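Putative esterase MT1895 (Mycobacterium tuberculosis, PDB 3S4K) is a putative esterase of the PaaI thioesterase family that probably hydrolyses acyl-CoA thioesters, possibly 1,4-dihydroxy-2-naphthoyl-CoA. Local coordinates at residues 90-95 with 128-134. Where two conformers were deposited one is given. Numbering follows the deposited sequence.
Sequences NTDFVR and RVVARGQ. With EDO (1,2-ethanediol), chain D.
Residues 90-93 and 129-134 are antiparallel strands, with axes 4.5 Å apart at 161°. Asn90 pairs with Gln134 and Asp92 with Arg132 as hydrogen-bonded pairs. Their bonds are Asn90 N to Gln134 O 3.0 Å, Gln134 N to Asn90 O 2.9 Å, Asp92 N to Arg132 O 2.7 Å and Arg132 N to Asp92 O 2.9 Å. Thr91-Gly133 and Phe93-Ala131 are non-hydrogen-bonded pairs, and Thr91 CA lies 3.9 Å from Gly133 CA. A CB on Gly133 would clash with Thr91 OG1, which the m rotamer places there and which is hydrogen-bonded to Asn89 OD1. Phe93 (m) and Ala131 share this face, with CD1 4.4 Å from Ala131 CB, and both meet helix 56-75. On the other face, Arg132 is extended (t, t, t). A water accepts from Arg132 NH1 (3.0 Å from the water oxygen) and donates to OD2 of Asp92 (m; 2.5 Å from that oxygen). OD1 of Asp92 and OD1 of Asn90, whose chi1 is t, are hydrogen-bonded to Asn88 ND2 of the second subunit. Beyond Phe93, Val130 O is a bifurcated acceptor, taking Val94 N (2.9 Å) and Arg95 N (3.3 Å). Val94 (t) sets CG2 4.0 Å from Val129 CG1. Arg95 (t, t, m) lays its guanidinium face over Arg128, NE to CD 3.6 Å. Val130 (phi/psi -102/-32) and Ala131 form a classic beta bulge opposite Ile122. Strand 83-93 also pairs with the second subunit, continuing the sheet across the dimer, as is typical of hotdog-fold thioesterases.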
# COMPACT_ATOMS: atom_id res chain seq x y z
N ASN A 90 -0.30 -7.07 -3.74
CA ASN A 90 -0.75 -8.02 -2.73
C ASN A 90 0.39 -8.22 -1.76
O ASN A 90 1.37 -8.89 -2.09
CB ASN A 90 -1.17 -9.34 -3.37
CG ASN A 90 -1.90 -10.25 -2.40
OD1 ASN A 90 -1.60 -10.26 -1.24
ND2 ASN A 90 -2.87 -11.01 -2.89
N THR A 91 0.24 -7.60 -0.58
CA THR A 91 1.29 -7.51 0.42
C THR A 91 0.89 -8.24 1.68
O THR A 91 -0.23 -8.07 2.20
CB THR A 91 1.58 -6.05 0.80
OG1 THR A 91 2.11 -5.40 -0.35
CG2 THR A 91 2.57 -6.02 1.93
N ASP A 92 1.81 -9.06 2.18
CA ASP A 92 1.63 -9.75 3.45
C ASP A 92 2.52 -9.05 4.46
O ASP A 92 3.68 -8.74 4.18
CB ASP A 92 2.03 -11.23 3.33
CG ASP A 92 1.12 -11.99 2.43
OD1 ASP A 92 -0.09 -12.18 2.78
OD2 ASP A 92 1.59 -12.40 1.35
N PHE A 93 1.94 -8.77 5.62
CA PHE A 93 2.63 -8.15 6.73
C PHE A 93 3.07 -9.25 7.68
O PHE A 93 2.27 -10.09 8.08
CB PHE A 93 1.69 -7.19 7.43
CG PHE A 93 1.07 -6.17 6.52
CD1 PHE A 93 1.86 -5.26 5.82
CD2 PHE A 93 -0.30 -6.13 6.34
CE1 PHE A 93 1.30 -4.32 4.99
CE2 PHE A 93 -0.87 -5.18 5.50
CZ PHE A 93 -0.06 -4.28 4.81
N VAL A 94 4.34 -9.21 8.08
CA VAL A 94 4.93 -10.29 8.82
C VAL A 94 5.32 -9.93 10.25
O VAL A 94 5.06 -10.71 11.15
CB VAL A 94 6.17 -10.86 8.05
CG1 VAL A 94 6.79 -12.05 8.77
CG2 VAL A 94 5.78 -11.25 6.63
N ARG A 95 5.92 -8.75 10.46
CA ARG A 95 6.47 -8.37 11.76
C ARG A 95 6.35 -6.87 11.96
O ARG A 95 6.58 -6.10 11.03
CB ARG A 95 7.94 -8.79 11.89
CG ARG A 95 8.56 -8.53 13.27
CD ARG A 95 9.98 -9.07 13.39
NE ARG A 95 10.01 -10.53 13.50
CZ ARG A 95 9.71 -11.20 14.60
NH1 ARG A 95 9.33 -10.56 15.70
NH2 ARG A 95 9.77 -12.53 14.61
N ARG A 128 15.29 -9.84 9.47
CA ARG A 128 13.98 -10.46 9.60
C ARG A 128 13.03 -9.81 8.60
O ARG A 128 13.04 -8.59 8.41
CB ARG A 128 13.42 -10.33 11.04
CG ARG A 128 14.26 -11.08 12.07
CD ARG A 128 13.61 -11.11 13.43
NE ARG A 128 14.24 -12.11 14.31
CZ ARG A 128 15.35 -11.90 15.03
NH1 ARG A 128 15.99 -10.73 14.99
NH2 ARG A 128 15.82 -12.86 15.81
N VAL A 129 12.21 -10.64 7.97
CA VAL A 129 11.21 -10.14 7.04
C VAL A 129 10.11 -9.43 7.81
O VAL A 129 9.53 -9.99 8.75
CB VAL A 129 10.62 -11.27 6.17
CG1 VAL A 129 9.52 -10.74 5.26
CG2 VAL A 129 11.72 -11.94 5.32
N VAL A 130 9.84 -8.19 7.41
CA VAL A 130 8.75 -7.38 7.97
C VAL A 130 7.52 -7.34 7.07
O VAL A 130 6.39 -7.27 7.59
CB VAL A 130 9.20 -5.94 8.38
CG1 VAL A 130 10.22 -5.99 9.52
CG2 VAL A 130 9.76 -5.15 7.22
N ALA A 131 7.71 -7.41 5.75
CA ALA A 131 6.61 -7.46 4.78
C ALA A 131 7.12 -8.08 3.48
O ALA A 131 8.34 -8.03 3.20
CB ALA A 131 6.03 -6.05 4.53
N ARG A 132 6.22 -8.66 2.69
CA ARG A 132 6.58 -9.31 1.42
C ARG A 132 5.37 -9.17 0.53
O ARG A 132 4.26 -9.36 1.00
CB ARG A 132 6.92 -10.78 1.66
CG ARG A 132 7.29 -11.66 0.45
CD ARG A 132 7.34 -13.14 0.90
NE ARG A 132 7.90 -14.03 -0.12
CZ ARG A 132 7.22 -14.50 -1.16
NH1 ARG A 132 5.95 -14.17 -1.34
NH2 ARG A 132 7.82 -15.31 -2.03
N GLY A 133 5.57 -8.83 -0.73
CA GLY A 133 4.43 -8.56 -1.60
C GLY A 133 4.73 -8.84 -3.06
O GLY A 133 5.90 -8.91 -3.46
N GLN A 134 3.67 -8.98 -3.85
CA GLN A 134 3.79 -9.18 -5.29
C GLN A 134 3.00 -8.12 -5.99
O GLN A 134 1.88 -7.84 -5.59
CB GLN A 134 3.30 -10.55 -5.70
CG GLN A 134 4.14 -11.57 -5.00
CD GLN A 134 3.79 -12.97 -5.29
OE1 GLN A 134 2.87 -13.27 -6.06
NE2 GLN A 134 4.52 -13.87 -4.65
C1 EDO D . 2.46 -13.38 7.86
O1 EDO D . 1.69 -12.53 7.00
C2 EDO D . 1.92 -13.34 9.28
O2 EDO D . 0.59 -13.87 9.33
O HOH W 1 3.93 -12.77 0.41
O HOH W 2 10.17 -12.07 10.50